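Local coordinates for protein geranyltranstransferase (Thermotoga maritima, PDB 2FTZ) that probably catalyses the condensation of geranyl diphosphate with isopentenyl diphosphate to give farnesyl diphosphate, a step in isoprenoid synthesis, at residues 49-54 with 179-184; 123-127 with 139-143. All coordinates share one frame; numbering follows the deposited sequence. Where two conformers were deposited one is given.

Contact 1 of 2, residues 49-54 with 179-184; sequences IRPLLV and LFAFCF
NH2 of R50 donates a hydrogen bond to an oxygen of an unidentified bound ligand while lying 3.6 Å from CE2 of F180. The arrangement illustrates how, in the all-helical polyprenyl synthase fold, one pair of helices can pack a hydrophobic core and probably line the substrate pocket; segments 49-54 and 179-184 run nearly parallel, at 24°, with axes 9.3 Å apart. R50 belongs to the GGKRIRP sequence, whose basic residues in relatives bind the diphosphate of isopentenyl diphosphate, and H79 of helix 69-87 touches its side chain. The arginine chain, extended from CG to NE, runs across F180 at about a right angle. Its CG comes 3.6 Å from CE1 of F180, and farther out CZ of the same ring lies over one guanidinium face, offset toward its rim, the two planes tilted 31° apart. CD of R50 meanwhile rests 3.7 Å from CD2 of L179, so both residues flank the chain. With an alanine here, the ligand oxygen would probably lose this donor and F180 and L179 the aliphatic stem that packs on them. At the edge of the F180 ring, L53 brings CD1 to 3.8 Å from CD1 of F180, with CG2 of I49 also near the ring plane; L53 CD1 touches F184 as well. One turn on from R50, the CA atoms come nearest at V54 and C183, where CG2 of V54 sits 3.8 Å from CB of C183. SG of C183 lies between that methyl and CB of R50, while the C183 carbonyl O is buried and finds no partner in the model.

Contact 2 of 2, residues 123-127 with 139-143; sequences AFSQI and FSETA
F139 drives the edge of its ring into the face of F124, a T-shaped pair with centroids 5.0 Å apart and planes at 80°. It is an instructive case of one aromatic residue sitting between the two arms of an alpha-alpha hairpin: helices 109-127 and 136-143 follow each other in the chain, and the segments 123-127 and 139-143 run roughly antiparallel with axes 11.7 Å apart, a distance bridged by F124, I127 and F139. From CB, which points toward 123-127, the F139 chain continues with CG anti to the backbone N (chi1 -173°), a setting that sends the ring across to the facing helix. CG is the first atom to touch, 3.8 Å from CG1 of I127. That methylene lies over the ring centre, 9° off the normal, in a CH-pi contact that backs one face; CD1 of the ring is also brushed by the I127 CD1 methyl, and CE1 of F139 lies 4.1 Å from I127 CG1. On the edge turned to F124, CD2 of F139 comes within 3.6 Å of CE1 of F124, and CE2 sits above the middle of the F124 ring. CZ, the tip, stops 4.0 Å from CB of A123. F124 is itself bordered by the other helix: OG of S140 lies near the plane of its ring, 3.5 Å from CE1, and is hydrogen-bonded to the carbonyl O of F136. CB of A143 approaches CZ of F124 at 3.9 Å. Around this pairing, helix 69-87 packs against A123, I127 and A143, helix 177-189 brings F182 edge-to-face with F139, and F124 of the second subunit stacks on F124 of this chain, so the hairpin forms part of the dimer interface.

Overall arrangement
The two contacts show how one helical bundle can grade from pocket to subunit boundary. Contact 2 is nested within the chain loop that contact 1 closes, and their centres lie 13 Å apart. They join through helix 177-189: F182 places CB 3.6 Å from OG1 of T142 and CE1 3.7 Å from N of F139, while CA of L179 lies 3.9 Å from CG2 of T142. Contact 1 is the more central, about 7 Å from the centre of the chain to its own, and its R50 binds an unidentified molecule, perhaps from the crystallisation liquor, where relatives bind the diphosphate of isopentenyl diphosphate. Contact 2, about 12 Å from that centre, meets the second subunit instead.

Contact 1 of 2, residues 49-54 with 179-184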
ATOM      1  N   ILE A  49      13.392 -16.274  -3.953  1.00 24.58           N
ATOM      2  CA  ILE A  49      12.609 -17.511  -3.883  1.00 23.38           C
ATOM      3  C   ILE A  49      11.140 -17.328  -4.312  1.00 23.68           C
ATOM      4  O   ILE A  49      10.581 -18.196  -4.957  1.00 22.83           O
ATOM      5  CB  ILE A  49      12.684 -18.204  -2.492  1.00 26.50           C
ATOM      6  CG1 ILE A  49      11.925 -19.523  -2.510  1.00 29.46           C
ATOM      7  CG2 ILE A  49      12.070 -17.364  -1.404  1.00 29.19           C
ATOM      8  CD1 ILE A  49      12.557 -20.552  -3.530  1.00 43.16           C
ATOM      9  N   ARG A  50      10.507 -16.232  -3.923  1.00 23.52           N
ATOM     10  CA  ARG A  50       9.092 -15.999  -4.210  1.00 23.26           C
ATOM     11  C   ARG A  50       8.834 -15.859  -5.716  1.00 22.02           C
ATOM     12  O   ARG A  50       8.037 -16.622  -6.279  1.00 22.95           O
ATOM     13  CB  ARG A  50       8.554 -14.802  -3.406  1.00 23.49           C
ATOM     14  CG  ARG A  50       8.536 -15.123  -1.896  1.00 21.57           C
ATOM     15  CD  ARG A  50       8.319 -13.863  -1.025  1.00 26.49           C
ATOM     16  NE  ARG A  50       8.395 -14.181   0.397  1.00 29.63           N
ATOM     17  CZ  ARG A  50       9.551 -14.370   1.028  1.00 32.40           C
ATOM     18  NH1 ARG A  50      10.681 -14.332   0.364  1.00 29.82           N
ATOM     19  NH2 ARG A  50       9.567 -14.638   2.322  1.00 34.93           N
ATOM     20  N   PRO A  51       9.533 -14.941  -6.389  1.00 24.54           N
ATOM     21  CA  PRO A  51       9.338 -14.917  -7.848  1.00 23.84           C
ATOM     22  C   PRO A  51       9.758 -16.212  -8.557  1.00 24.50           C
ATOM     23  O   PRO A  51       9.117 -16.600  -9.528  1.00 23.63           O
ATOM     24  CB  PRO A  51      10.150 -13.686  -8.302  1.00 24.82           C
ATOM     25  CG  PRO A  51      11.088 -13.440  -7.192  1.00 23.00           C
ATOM     26  CD  PRO A  51      10.388 -13.833  -5.937  1.00 24.29           C
ATOM     27  N   LEU A  52      10.818 -16.868  -8.082  1.00 23.32           N
ATOM     28  CA  LEU A  52      11.254 -18.138  -8.660  1.00 25.61           C
ATOM     29  C   LEU A  52      10.136 -19.194  -8.549  1.00 20.38           C
ATOM     30  O   LEU A  52       9.877 -19.908  -9.544  1.00 24.94           O
ATOM     31  CB  LEU A  52      12.566 -18.639  -8.029  1.00 23.97           C
ATOM     32  CG  LEU A  52      13.324 -19.718  -8.782  1.00 35.00           C
ATOM     33  CD1 LEU A  52      13.539 -19.288 -10.226  1.00 38.89           C
ATOM     34  CD2 LEU A  52      14.656 -19.950  -8.086  1.00 35.80           C
ATOM     35  N   LEU A  53       9.439 -19.278  -7.409  1.00 22.29           N
ATOM     36  CA  LEU A  53       8.291 -20.197  -7.262  1.00 24.20           C
ATOM     37  C   LEU A  53       7.182 -19.886  -8.250  1.00 25.11           C
ATOM     38  O   LEU A  53       6.640 -20.796  -8.889  1.00 21.03           O
ATOM     39  CB  LEU A  53       7.656 -20.195  -5.838  1.00 22.81           C
ATOM     40  CG  LEU A  53       8.382 -20.996  -4.779  1.00 35.54           C
ATOM     41  CD1 LEU A  53       7.915 -20.523  -3.402  1.00 34.83           C
ATOM     42  CD2 LEU A  53       8.111 -22.485  -4.985  1.00 34.34           C
ATOM     43  N   VAL A  54       6.828 -18.603  -8.370  1.00 22.03           N
ATOM     44  CA  VAL A  54       5.790 -18.190  -9.304  1.00 21.42           C
ATOM     45  C   VAL A  54       6.164 -18.607 -10.734  1.00 20.42           C
ATOM     46  O   VAL A  54       5.356 -19.180 -11.460  1.00 22.22           O
ATOM     47  CB  VAL A  54       5.535 -16.677  -9.259  1.00 20.97           C
ATOM     48  CG1 VAL A  54       4.622 -16.272 -10.443  1.00 22.01           C
ATOM     49  CG2 VAL A  54       4.942 -16.266  -7.897  1.00 22.52           C
ATOM     50  N   LEU A 179       1.906 -14.710   1.781  1.00 21.25           N
ATOM     51  CA  LEU A 179       2.545 -14.358   0.506  1.00 23.59           C
ATOM     52  C   LEU A 179       2.933 -15.604  -0.296  1.00 23.06           C
ATOM     53  O   LEU A 179       2.776 -15.646  -1.523  1.00 21.17           O
ATOM     54  CB  LEU A 179       3.743 -13.451   0.734  1.00 23.04           C
ATOM     55  CG  LEU A 179       4.317 -12.770  -0.522  1.00 25.27           C
ATOM     56  CD1 LEU A 179       3.233 -12.066  -1.445  1.00 25.23           C
ATOM     57  CD2 LEU A 179       5.397 -11.767  -0.143  1.00 25.45           C
ATOM     58  N   PHE A 180       3.409 -16.644   0.392  1.00 22.98           N
ATOM     59  CA  PHE A 180       3.614 -17.932  -0.290  1.00 22.64           C
ATOM     60  C   PHE A 180       2.334 -18.574  -0.771  1.00 22.39           C
ATOM     61  O   PHE A 180       2.325 -19.183  -1.839  1.00 21.69           O
ATOM     62  CB  PHE A 180       4.404 -18.863   0.641  1.00 22.59           C
ATOM     63  CG  PHE A 180       5.847 -18.520   0.711  1.00 23.90           C
ATOM     64  CD1 PHE A 180       6.642 -18.648  -0.393  1.00 23.83           C
ATOM     65  CD2 PHE A 180       6.407 -18.035   1.882  1.00 22.48           C
ATOM     66  CE1 PHE A 180       8.026 -18.316  -0.313  1.00 23.56           C
ATOM     67  CE2 PHE A 180       7.752 -17.745   1.974  1.00 29.66           C
ATOM     68  CZ  PHE A 180       8.556 -17.894   0.895  1.00 23.70           C
ATOM     69  N   ALA A 181       1.246 -18.455  -0.001  1.00 22.23           N
ATOM     70  CA  ALA A 181      -0.065 -18.912  -0.411  1.00 22.58           C
ATOM     71  C   ALA A 181      -0.455 -18.277  -1.735  1.00 22.00           C
ATOM     72  O   ALA A 181      -0.923 -18.968  -2.627  1.00 19.52           O
ATOM     73  CB  ALA A 181      -1.150 -18.625   0.676  1.00 23.76           C
ATOM     74  N   PHE A 182      -0.194 -16.978  -1.867  1.00 21.95           N
ATOM     75  CA  PHE A 182      -0.436 -16.262  -3.110  1.00 21.53           C
ATOM     76  C   PHE A 182       0.476 -16.740  -4.250  1.00 21.33           C
ATOM     77  O   PHE A 182       0.015 -16.872  -5.392  1.00 21.67           O
ATOM     78  CB  PHE A 182      -0.313 -14.749  -2.921  1.00 20.63           C
ATOM     79  CG  PHE A 182      -0.511 -13.973  -4.192  1.00 21.14           C
ATOM     80  CD1 PHE A 182      -1.795 -13.696  -4.644  1.00 20.22           C
ATOM     81  CD2 PHE A 182       0.570 -13.573  -4.967  1.00 22.10           C
ATOM     82  CE1 PHE A 182      -1.997 -13.035  -5.849  1.00 22.26           C
ATOM     83  CE2 PHE A 182       0.386 -12.919  -6.133  1.00 21.59           C
ATOM     84  CZ  PHE A 182      -0.917 -12.637  -6.601  1.00 19.99           C
ATOM     85  N   CYS A 183       1.751 -16.959  -3.969  1.00 21.66           N
ATOM     86  CA  CYS A 183       2.665 -17.472  -4.989  1.00 22.74           C
ATOM     87  C   CYS A 183       2.211 -18.824  -5.545  1.00 23.57           C
ATOM     88  O   CYS A 183       2.349 -19.103  -6.724  1.00 24.25           O
ATOM     89  CB  CYS A 183       4.078 -17.626  -4.421  1.00 22.92           C
ATOM     90  SG  CYS A 183       4.927 -16.085  -4.053  1.00 27.16           S
ATOM     91  N   PHE A 184       1.709 -19.681  -4.660  1.00 21.58           N
ATOM     92  CA  PHE A 184       1.219 -21.039  -5.046  1.00 22.78           C
ATOM     93  C   PHE A 184      -0.101 -20.926  -5.848  1.00 24.71           C
ATOM     94  O   PHE A 184      -0.320 -21.682  -6.749  1.00 25.32           O
ATOM     95  CB  PHE A 184       0.987 -21.895  -3.807  1.00 22.34           C
ATOM     96  CG  PHE A 184       2.200 -22.649  -3.300  1.00 22.46           C
ATOM     97  CD1 PHE A 184       3.383 -21.996  -2.998  1.00 23.38           C
ATOM     98  CD2 PHE A 184       2.099 -23.998  -3.022  1.00 23.70           C
ATOM     99  CE1 PHE A 184       4.468 -22.687  -2.470  1.00 29.05           C
ATOM    100  CE2 PHE A 184       3.159 -24.685  -2.441  1.00 23.41           C
ATOM    101  CZ  PHE A 184       4.362 -24.040  -2.215  1.00 26.98           C
TER

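Contact 2 of 2, residues 123-127 with 139-143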
ATOM      1  N   ALA A 123       3.917  -2.526  -6.606  1.00 23.07           N
ATOM      2  CA  ALA A 123       3.512  -3.928  -6.636  1.00 23.50           C
ATOM      3  C   ALA A 123       2.064  -4.018  -7.108  1.00 22.18           C
ATOM      4  O   ALA A 123       1.751  -4.862  -7.968  1.00 21.87           O
ATOM      5  CB  ALA A 123       3.723  -4.570  -5.241  1.00 19.08           C
ATOM      6  N   PHE A 124       1.149  -3.247  -6.494  1.00 21.47           N
ATOM      7  CA  PHE A 124      -0.238  -3.197  -6.940  1.00 21.92           C
ATOM      8  C   PHE A 124      -0.354  -2.748  -8.407  1.00 21.14           C
ATOM      9  O   PHE A 124      -1.164  -3.299  -9.156  1.00 23.43           O
ATOM     10  CB  PHE A 124      -1.098  -2.289  -6.058  1.00 22.48           C
ATOM     11  CG  PHE A 124      -1.504  -2.899  -4.738  1.00 22.30           C
ATOM     12  CD1 PHE A 124      -2.579  -3.809  -4.675  1.00 23.68           C
ATOM     13  CD2 PHE A 124      -0.816  -2.602  -3.553  1.00 27.81           C
ATOM     14  CE1 PHE A 124      -2.975  -4.336  -3.480  1.00 24.89           C
ATOM     15  CE2 PHE A 124      -1.221  -3.193  -2.314  1.00 29.68           C
ATOM     16  CZ  PHE A 124      -2.245  -4.059  -2.296  1.00 27.78           C
ATOM     17  N   SER A 125       0.474  -1.801  -8.849  1.00 22.55           N
ATOM     18  CA  SER A 125       0.425  -1.359 -10.236  1.00 26.51           C
ATOM     19  C   SER A 125       0.781  -2.524 -11.184  1.00 22.99           C
ATOM     20  O   SER A 125       0.171  -2.688 -12.240  1.00 25.75           O
ATOM     21  CB  SER A 125       1.375  -0.184 -10.483  0.50 26.14           C
ATOM     22  OG  SER A 125       1.306   0.229 -11.838  0.50 31.17           O
ATOM     23  N   GLN A 126       1.766  -3.328 -10.811  1.00 25.05           N
ATOM     24  CA  GLN A 126       2.138  -4.496 -11.648  1.00 25.13           C
ATOM     25  C   GLN A 126       1.042  -5.501 -11.728  1.00 24.42           C
ATOM     26  O   GLN A 126       0.777  -5.983 -12.820  1.00 26.33           O
ATOM     27  CB  GLN A 126       3.458  -5.110 -11.178  0.50 27.58           C
ATOM     28  CG  GLN A 126       4.646  -4.231 -11.508  0.50 32.53           C
ATOM     29  CD  GLN A 126       4.852  -4.012 -13.006  0.50 37.41           C
ATOM     30  OE1 GLN A 126       5.087  -4.956 -13.762  0.50 34.73           O
ATOM     31  NE2 GLN A 126       4.779  -2.749 -13.431  0.50 45.04           N
ATOM     32  N   ILE A 127       0.403  -5.823 -10.587  1.00 23.73           N
ATOM     33  CA  ILE A 127      -0.739  -6.717 -10.540  1.00 25.09           C
ATOM     34  C   ILE A 127      -1.877  -6.213 -11.386  1.00 23.24           C
ATOM     35  O   ILE A 127      -2.534  -6.969 -12.093  1.00 24.12           O
ATOM     36  CB  ILE A 127      -1.241  -6.959  -9.108  1.00 24.99           C
ATOM     37  CG1 ILE A 127      -0.207  -7.781  -8.349  1.00 30.06           C
ATOM     38  CG2 ILE A 127      -2.549  -7.737  -9.083  1.00 35.64           C
ATOM     39  CD1 ILE A 127      -0.031  -9.263  -8.853  1.00 29.04           C
ATOM     40  N   PHE A 139      -4.493 -10.813  -4.264  1.00 21.01           N
ATOM     41  CA  PHE A 139      -3.318 -10.051  -3.906  1.00 21.35           C
ATOM     42  C   PHE A 139      -3.641  -9.033  -2.783  1.00 21.22           C
ATOM     43  O   PHE A 139      -2.868  -8.870  -1.828  1.00 21.84           O
ATOM     44  CB  PHE A 139      -2.713  -9.384  -5.139  1.00 19.87           C
ATOM     45  CG  PHE A 139      -1.406  -8.712  -4.896  1.00 20.11           C
ATOM     46  CD1 PHE A 139      -0.244  -9.449  -4.756  1.00 26.78           C
ATOM     47  CD2 PHE A 139      -1.323  -7.333  -4.699  1.00 22.53           C
ATOM     48  CE1 PHE A 139       0.949  -8.833  -4.536  1.00 30.03           C
ATOM     49  CE2 PHE A 139      -0.092  -6.701  -4.451  1.00 26.75           C
ATOM     50  CZ  PHE A 139       1.023  -7.461  -4.384  1.00 26.60           C
ATOM     51  N   SER A 140      -4.775  -8.373  -2.904  1.00 19.20           N
ATOM     52  CA  SER A 140      -5.208  -7.354  -1.931  1.00 20.05           C
ATOM     53  C   SER A 140      -5.481  -8.031  -0.601  1.00 19.96           C
ATOM     54  O   SER A 140      -5.095  -7.521   0.438  1.00 21.62           O
ATOM     55  CB  SER A 140      -6.495  -6.649  -2.432  1.00 23.83           C
ATOM     56  OG  SER A 140      -6.148  -5.813  -3.523  1.00 26.88           O
ATOM     57  N   GLU A 141      -6.115  -9.198  -0.644  1.00 21.20           N
ATOM     58  CA  GLU A 141      -6.416  -9.970   0.593  1.00 26.27           C
ATOM     59  C   GLU A 141      -5.104 -10.406   1.233  1.00 23.58           C
ATOM     60  O   GLU A 141      -4.939 -10.346   2.438  1.00 22.37           O
ATOM     61  CB  GLU A 141      -7.271 -11.208   0.260  1.00 27.76           C
ATOM     62  CG  GLU A 141      -7.430 -12.205   1.413  1.00 38.03           C
ATOM     63  CD  GLU A 141      -8.631 -13.179   1.207  1.00 41.45           C
ATOM     64  OE1 GLU A 141      -9.220 -13.200   0.089  1.00 58.52           O
ATOM     65  OE2 GLU A 141      -8.957 -13.909   2.178  1.00 52.58           O
ATOM     66  N   THR A 142      -4.167 -10.847   0.395  1.00 22.24           N
ATOM     67  CA  THR A 142      -2.851 -11.265   0.839  1.00 19.98           C
ATOM     68  C   THR A 142      -2.110 -10.125   1.554  1.00 22.55           C
ATOM     69  O   THR A 142      -1.530 -10.359   2.566  1.00 21.52           O
ATOM     70  CB  THR A 142      -2.028 -11.784  -0.338  1.00 23.61           C
ATOM     71  OG1 THR A 142      -2.689 -12.949  -0.866  1.00 24.15           O
ATOM     72  CG2 THR A 142      -0.558 -12.093   0.066  1.00 23.46           C
ATOM     73  N   ALA A 143      -2.119  -8.924   0.972  1.00 20.59           N
ATOM     74  CA  ALA A 143      -1.463  -7.744   1.541  1.00 20.54           C
ATOM     75  C   ALA A 143      -1.974  -7.471   2.945  1.00 18.48           C
ATOM     76  O   ALA A 143      -1.193  -7.232   3.888  1.00 20.31           O
ATOM     77  CB  ALA A 143      -1.697  -6.524   0.625  1.00 21.35           C
TER